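Local coordinates for RNase III inhibitor (Mycobacterium tuberculosis, PDB 5M3I), which is of unsettled function but is a single-chain macro-domain protein with an alpha/beta fold built round a mixed sheet, at residues Ala22-Val28 with Ile118-Pro124; Ser97-Ile102 with Leu133-Val138; Ile102-Leu106 with Arg141-Ala145. Numbering follows the deposited sequence.

Contact 1: residues Ala22-Val28 with Ile118-Pro124; sequences ADTEALV and IASVAVP
Small apolar side chains fill both faces of the junction between 22-28 and 118-124, a worked example of parallel strand pairing inside a sheet. On the face of Ala26 and Val121, Ala26 CB lies 4.0 Å from Val121 CG2 and 3.9 Å from Ile118 CG2, while Val28 (t) sets its CG2 3.7 Å from Val121 CG2 and 4.2 Å from Val123 CG2. On the other face, Ala122 CB meets Leu27 CD2 at 4.0 Å and Ala22 CB at 3.6 Å. Pro124 closes the far end, its CD 3.8 Å from Val28 CB.

Beneath these side chains, the short axes of strands 26-28 and 120-123 approach to 4.7 Å at 21°. Parallel bridges join Ala26 to Val121 (CA-CA 4.6 Å) and Leu27 to Ala122 (CA-CA 5.0 Å). The ladder runs from Ala26 N to Ser120 O (3.0 Å), from Ala122 N to Ala26 O (3.1 Å) and from Val28 N to Ala122 O (2.9 Å), with Val121 CA adding a CA-H...O contact to Ala26 O at 3.4 Å. Leu27 turns its backbone to strand 83-88, so strand 26-31 is interior to the sheet.

Before the strand, Asp23 centres an inverse gamma turn, and Thr24 (p) gives its OG1 proton to Ala26 O at 2.8 Å. Glu25, at phi/psi -75/-33, breaks the extended run; its N donates to Ser120 OG (2.8 Å), Ser120 being in the p rotamer. At the margin, Ala119 N reaches Glu25 OE2 in a weak bond of 3.3 Å. Backbone pairing thus holds the apolar centre, and side-chain acceptors take over where the regular ladder gives out.

Contact 2: residues Ser97-Ile102 with Leu133-Val138; sequences SKLAYI and LDWEDV
Where 97-102 meets 133-138, two helix starts come together largely through Leu133, which has 97 Å² covered, the largest share of any residue here, with Leu99 adding contacts of its own. Lys98 and Asp134 are the N-cap residues of helices 99-115 and 135-147, and the nearest CA pair is Ser97 with Leu133 at 6.8 Å.

Apolar packing dominates. Leu133 (m, t), still in extended backbone at phi/psi -85/160, sends CD1 to within 3.6 Å of Ile102 CG1 and 4.3 Å of Leu99 CD2, and its CD2 lies 3.8 Å from Lys98 CA. Leu99 (m, t) also places CD2 4.3 Å from Val138 CG2; Ile102 is m, m.

Polar groups border this cluster. Ser97 OG lies 3.5 Å from Leu133 CD1 but bonds to Thr89 O, and Asp137 OD2 touches Leu99 CD1 at 3.8 Å. Within the second segment, Asp134 OD1 accepts a weak capping bond from Glu136 N at 3.3 Å.

Such packing of side-by-side helix N-termini, with Leu133 supplied by the loop connecting strand 120-123 to helix 135-147, belongs to the alpha/beta layering of the macro domain.

Contact 3: residues Ile102-Leu106 with Arg141-Ala145; sequences IDAGL and RLVSA
Helical segments 102-106 and 141-145, running the same way, combine an apolar seam with one ion pair. Their short axes come within 10.7 Å and cross at -22°, nearly parallel; the nearest CA pairs are Asp103 with Arg141 (7.4 Å) and Leu106 with Ala145 (6.6 Å).

Ile102 points its CA-to-CB bond to the partner helix, yet its side chain ends among Ser97, Leu126 and Leu133. One residue on, Asp103 (m) brings OD1 to 2.9 Å from Arg141 NE, a hydrogen-bonded salt bridge met at the edge of the guanidinium, near its plane. Arg141 NH1 has a second partner in Asp137 O. Nearly a turn further, Leu106 (m, t) fills the gap: CD1 lies 3.7 Å from Arg141 CB, and CD2 lies 3.8 Å from Leu142 CD2 and 4.1 Å from Ala145 CB.

The chemistry implies a dual use of Arg141: its aliphatic part joins the two leucines and Ala145 in the apolar seam, while its guanidinium pairs with Asp103 at the more exposed margin.

Taken together, the three contacts show how chemistry differs with the elements joined in an alpha/beta fold. Contact 1, in the core of the sheet, combines main-chain pairing with apolar side chains on both faces; contacts 2 and 3 both join helix 99-115 to helix 135-147, share Ile102 and depend on side chains. Exposure does not predict the ion pair: contact 2, at the partly exposed helix starts, has none, whereas buried contact 3 carries one at its more exposed edge. Leu99 CD2 touches Arg141 NE at 4.0 Å, making the helix contacts continuous. Sheet and helix layers meet where Val123 CG1 packs on Leu142 CD2 at 3.7 Å; contacts 1 and 2 do not touch.

Contact 1: residues Ala22-Val28 with Ile118-Pro124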
# COMPACT_ATOMS: atom_id res chain seq x y z
N ALA A 22 -1.18 -11.02 6.85
CA ALA A 22 0.26 -10.95 6.99
C ALA A 22 0.61 -10.60 8.43
O ALA A 22 -0.08 -9.80 9.08
CB ALA A 22 0.85 -9.95 6.03
N ASP A 23 1.68 -11.20 8.91
CA ASP A 23 2.16 -10.97 10.26
C ASP A 23 3.22 -9.87 10.22
O ASP A 23 4.40 -10.12 10.48
CB ASP A 23 2.72 -12.28 10.85
CG ASP A 23 3.16 -12.14 12.30
OD1 ASP A 23 2.50 -11.39 13.07
OD2 ASP A 23 4.18 -12.77 12.66
N THR A 24 2.79 -8.67 9.83
CA THR A 24 3.70 -7.54 9.69
C THR A 24 3.17 -6.35 10.48
O THR A 24 2.01 -6.28 10.88
CB THR A 24 3.93 -7.14 8.21
OG1 THR A 24 2.68 -6.84 7.59
CG2 THR A 24 4.61 -8.25 7.45
N GLU A 25 4.05 -5.42 10.69
CA GLU A 25 3.74 -4.22 11.45
C GLU A 25 2.89 -3.24 10.63
O GLU A 25 2.06 -2.53 11.19
CB GLU A 25 5.07 -3.60 11.85
CG GLU A 25 4.97 -2.52 12.88
CD GLU A 25 6.34 -2.09 13.40
OE1 GLU A 25 6.51 -0.88 13.69
OE2 GLU A 25 7.23 -2.97 13.53
N ALA A 26 3.10 -3.21 9.30
CA ALA A 26 2.29 -2.40 8.39
C ALA A 26 1.75 -3.23 7.23
O ALA A 26 2.35 -4.22 6.81
CB ALA A 26 3.11 -1.24 7.84
N LEU A 27 0.58 -2.82 6.74
CA LEU A 27 0.04 -3.37 5.50
C LEU A 27 -0.12 -2.24 4.53
O LEU A 27 -0.59 -1.17 4.92
CB LEU A 27 -1.32 -3.99 5.75
CG LEU A 27 -1.43 -5.03 6.85
CD1 LEU A 27 -2.88 -5.45 6.98
CD2 LEU A 27 -0.57 -6.23 6.51
N VAL A 28 0.24 -2.46 3.27
CA VAL A 28 -0.04 -1.52 2.19
C VAL A 28 -1.33 -1.86 1.41
O VAL A 28 -1.57 -3.00 1.02
CB VAL A 28 1.12 -1.43 1.23
CG1 VAL A 28 0.80 -0.43 0.11
CG2 VAL A 28 2.39 -1.04 1.95
N ILE A 118 9.00 1.59 11.01
CA ILE A 118 8.31 0.34 10.75
C ILE A 118 9.37 -0.74 10.48
O ILE A 118 10.30 -0.53 9.72
CB ILE A 118 7.30 0.54 9.60
CG1 ILE A 118 6.12 1.37 10.12
CG2 ILE A 118 6.80 -0.79 9.03
CD1 ILE A 118 5.29 2.02 9.03
N ALA A 119 9.26 -1.86 11.20
CA ALA A 119 10.19 -3.01 11.07
C ALA A 119 9.80 -4.00 9.94
O ALA A 119 10.64 -4.74 9.46
CB ALA A 119 10.21 -3.78 12.37
N SER A 120 8.52 -4.02 9.57
CA SER A 120 8.05 -4.98 8.62
C SER A 120 6.81 -4.44 7.91
O SER A 120 5.97 -3.80 8.53
CB SER A 120 7.78 -6.34 9.31
OG SER A 120 6.61 -6.30 10.07
N VAL A 121 6.71 -4.77 6.62
CA VAL A 121 5.58 -4.36 5.81
C VAL A 121 5.20 -5.43 4.76
O VAL A 121 6.06 -6.16 4.26
CB VAL A 121 5.89 -3.00 5.19
CG1 VAL A 121 7.07 -3.11 4.31
CG2 VAL A 121 4.71 -2.49 4.41
N ALA A 122 3.91 -5.54 4.48
CA ALA A 122 3.38 -6.44 3.44
C ALA A 122 2.87 -5.56 2.34
O ALA A 122 2.09 -4.61 2.60
CB ALA A 122 2.26 -7.32 3.97
N VAL A 123 3.24 -5.91 1.11
CA VAL A 123 2.94 -5.09 -0.05
C VAL A 123 2.22 -5.92 -1.14
O VAL A 123 2.68 -7.01 -1.46
CB VAL A 123 4.24 -4.54 -0.63
CG1 VAL A 123 3.94 -3.55 -1.70
CG2 VAL A 123 5.08 -3.87 0.47
N PRO A 124 1.10 -5.42 -1.69
CA PRO A 124 0.39 -6.07 -2.77
C PRO A 124 0.98 -5.70 -4.10
O PRO A 124 1.86 -4.84 -4.16
CB PRO A 124 -1.02 -5.50 -2.66
CG PRO A 124 -0.79 -4.13 -2.15
CD PRO A 124 0.37 -4.23 -1.21

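Contact 2: residues Ser97-Ile102 with Leu133-Val138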
# COMPACT_ATOMS: atom_id res chain seq x y z
N SER A 97 -3.75 2.88 -13.83
CA SER A 97 -2.60 3.25 -13.05
C SER A 97 -1.50 3.52 -14.04
O SER A 97 -1.71 3.34 -15.22
CB SER A 97 -2.21 2.14 -12.09
OG SER A 97 -1.13 2.58 -11.27
N LYS A 98 -0.37 4.05 -13.55
CA LYS A 98 0.82 4.29 -14.36
C LYS A 98 2.06 4.09 -13.55
O LYS A 98 2.08 4.28 -12.32
CB LYS A 98 0.81 5.72 -14.88
CG LYS A 98 -0.37 5.94 -15.82
CD LYS A 98 -0.29 7.23 -16.57
CE LYS A 98 -1.31 7.22 -17.72
NZ LYS A 98 -1.51 8.61 -18.16
N LEU A 99 3.12 3.70 -14.23
CA LEU A 99 4.41 3.45 -13.60
C LEU A 99 4.96 4.65 -12.88
O LEU A 99 5.51 4.52 -11.77
CB LEU A 99 5.43 2.91 -14.61
CG LEU A 99 5.17 1.43 -14.98
CD1 LEU A 99 6.02 0.99 -16.16
CD2 LEU A 99 5.40 0.48 -13.81
N ALA A 100 4.74 5.82 -13.46
CA ALA A 100 5.12 7.09 -12.81
C ALA A 100 4.43 7.30 -11.44
O ALA A 100 5.03 7.88 -10.54
CB ALA A 100 4.83 8.26 -13.73
N TYR A 101 3.20 6.82 -11.28
CA TYR A 101 2.51 6.89 -10.01
C TYR A 101 3.15 5.98 -8.93
O TYR A 101 3.13 6.29 -7.74
CB TYR A 101 1.05 6.50 -10.17
CG TYR A 101 0.20 7.31 -11.16
CD1 TYR A 101 0.63 8.53 -11.72
CD2 TYR A 101 -1.09 6.87 -11.45
CE1 TYR A 101 -0.21 9.25 -12.60
CE2 TYR A 101 -1.92 7.57 -12.32
CZ TYR A 101 -1.49 8.75 -12.89
OH TYR A 101 -2.38 9.37 -13.70
N ILE A 102 3.68 4.84 -9.39
CA ILE A 102 4.29 3.86 -8.54
C ILE A 102 5.65 4.42 -8.13
O ILE A 102 6.03 4.35 -6.94
CB ILE A 102 4.40 2.47 -9.23
CG1 ILE A 102 3.03 1.93 -9.72
CG2 ILE A 102 5.03 1.42 -8.31
CD1 ILE A 102 1.91 1.95 -8.73
N LEU A 133 -1.06 -2.48 -14.95
CA LEU A 133 0.43 -2.49 -15.08
C LEU A 133 1.02 -3.92 -15.21
O LEU A 133 0.38 -4.88 -14.83
CB LEU A 133 1.08 -1.76 -13.89
CG LEU A 133 0.58 -0.33 -13.63
CD1 LEU A 133 1.29 0.29 -12.45
CD2 LEU A 133 0.75 0.56 -14.86
N ASP A 134 2.23 -4.02 -15.74
CA ASP A 134 2.94 -5.29 -15.84
C ASP A 134 3.61 -5.66 -14.50
O ASP A 134 4.35 -4.85 -13.92
CB ASP A 134 4.02 -5.14 -16.91
CG ASP A 134 4.47 -6.47 -17.48
OD1 ASP A 134 4.80 -7.38 -16.71
OD2 ASP A 134 4.49 -6.59 -18.73
N TRP A 135 3.36 -6.88 -14.01
CA TRP A 135 3.90 -7.33 -12.71
C TRP A 135 5.41 -7.17 -12.63
O TRP A 135 5.96 -6.63 -11.69
CB TRP A 135 3.51 -8.78 -12.40
CG TRP A 135 4.22 -9.43 -11.16
CD1 TRP A 135 4.80 -10.66 -11.10
CD2 TRP A 135 4.34 -8.87 -9.86
NE1 TRP A 135 5.31 -10.89 -9.85
CE2 TRP A 135 5.04 -9.80 -9.07
CE3 TRP A 135 3.93 -7.67 -9.28
CZ2 TRP A 135 5.33 -9.57 -7.73
CZ3 TRP A 135 4.24 -7.43 -7.96
CH2 TRP A 135 4.93 -8.39 -7.20
N GLU A 136 6.08 -7.68 -13.64
CA GLU A 136 7.52 -7.74 -13.61
C GLU A 136 8.08 -6.33 -13.48
O GLU A 136 9.12 -6.13 -12.83
CB GLU A 136 8.03 -8.46 -14.86
CG GLU A 136 9.51 -8.69 -14.87
CD GLU A 136 9.97 -9.50 -16.06
OE1 GLU A 136 9.15 -10.17 -16.75
OE2 GLU A 136 11.19 -9.46 -16.32
N ASP A 137 7.42 -5.34 -14.09
CA ASP A 137 7.86 -3.95 -13.98
C ASP A 137 7.76 -3.43 -12.54
O ASP A 137 8.65 -2.73 -12.07
CB ASP A 137 7.00 -3.03 -14.87
CG ASP A 137 7.30 -3.16 -16.35
OD1 ASP A 137 8.38 -3.71 -16.70
OD2 ASP A 137 6.48 -2.68 -17.15
N VAL A 138 6.60 -3.69 -11.94
CA VAL A 138 6.28 -3.25 -10.61
C VAL A 138 7.14 -4.01 -9.60
O VAL A 138 7.73 -3.39 -8.72
CB VAL A 138 4.81 -3.47 -10.29
CG1 VAL A 138 4.51 -3.13 -8.82
CG2 VAL A 138 3.93 -2.63 -11.20

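Contact 3: residues Ile102-Leu106 with Arg141-Ala145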
# COMPACT_ATOMS: atom_id res chain seq x y z
N ILE A 102 3.68 4.84 -9.39
CA ILE A 102 4.29 3.86 -8.54
C ILE A 102 5.65 4.42 -8.13
O ILE A 102 6.03 4.35 -6.94
CB ILE A 102 4.40 2.47 -9.23
CG1 ILE A 102 3.03 1.93 -9.72
CG2 ILE A 102 5.03 1.42 -8.31
CD1 ILE A 102 1.91 1.95 -8.73
N ASP A 103 6.40 4.94 -9.08
CA ASP A 103 7.71 5.58 -8.78
C ASP A 103 7.57 6.65 -7.71
O ASP A 103 8.31 6.67 -6.76
CB ASP A 103 8.33 6.16 -10.03
CG ASP A 103 8.74 5.08 -11.05
OD1 ASP A 103 8.81 3.89 -10.68
OD2 ASP A 103 9.03 5.44 -12.22
N ALA A 104 6.57 7.50 -7.87
CA ALA A 104 6.40 8.63 -6.97
C ALA A 104 5.94 8.17 -5.59
O ALA A 104 6.43 8.64 -4.57
CB ALA A 104 5.43 9.67 -7.57
N GLY A 105 5.00 7.25 -5.56
CA GLY A 105 4.57 6.68 -4.29
C GLY A 105 5.65 5.94 -3.50
O GLY A 105 5.68 6.04 -2.26
N LEU A 106 6.51 5.21 -4.18
CA LEU A 106 7.55 4.46 -3.52
C LEU A 106 8.49 5.37 -2.78
O LEU A 106 8.92 5.04 -1.67
CB LEU A 106 8.33 3.56 -4.51
CG LEU A 106 7.51 2.35 -4.99
CD1 LEU A 106 8.21 1.67 -6.17
CD2 LEU A 106 7.29 1.33 -3.92
N ARG A 141 10.57 -2.49 -9.29
CA ARG A 141 10.57 -1.25 -8.54
C ARG A 141 10.39 -1.49 -7.06
O ARG A 141 11.06 -0.86 -6.25
CB ARG A 141 9.51 -0.30 -9.06
CG ARG A 141 9.87 0.26 -10.41
CD ARG A 141 8.64 0.79 -11.13
NE ARG A 141 9.01 1.51 -12.34
CZ ARG A 141 9.39 0.94 -13.47
NH1 ARG A 141 9.46 -0.38 -13.60
NH2 ARG A 141 9.71 1.69 -14.51
N LEU A 142 9.53 -2.40 -6.71
CA LEU A 142 9.32 -2.74 -5.32
C LEU A 142 10.60 -3.26 -4.70
O LEU A 142 10.98 -2.79 -3.60
CB LEU A 142 8.23 -3.78 -5.14
CG LEU A 142 6.79 -3.30 -5.31
CD1 LEU A 142 5.84 -4.48 -5.27
CD2 LEU A 142 6.42 -2.34 -4.21
N VAL A 143 11.28 -4.17 -5.38
CA VAL A 143 12.49 -4.79 -4.83
C VAL A 143 13.53 -3.71 -4.65
O VAL A 143 14.18 -3.65 -3.62
CB VAL A 143 12.99 -5.95 -5.73
CG1 VAL A 143 14.39 -6.37 -5.37
CG2 VAL A 143 12.07 -7.14 -5.60
N SER A 144 13.69 -2.86 -5.66
CA SER A 144 14.65 -1.72 -5.64
C SER A 144 14.39 -0.81 -4.48
O SER A 144 15.31 -0.46 -3.76
CB SER A 144 14.53 -0.91 -6.95
OG SER A 144 15.18 -1.60 -7.97
N ALA A 145 13.14 -0.46 -4.28
CA ALA A 145 12.81 0.45 -3.19
C ALA A 145 13.20 -0.13 -1.81
O ALA A 145 13.78 0.56 -1.00
CB ALA A 145 11.34 0.82 -3.24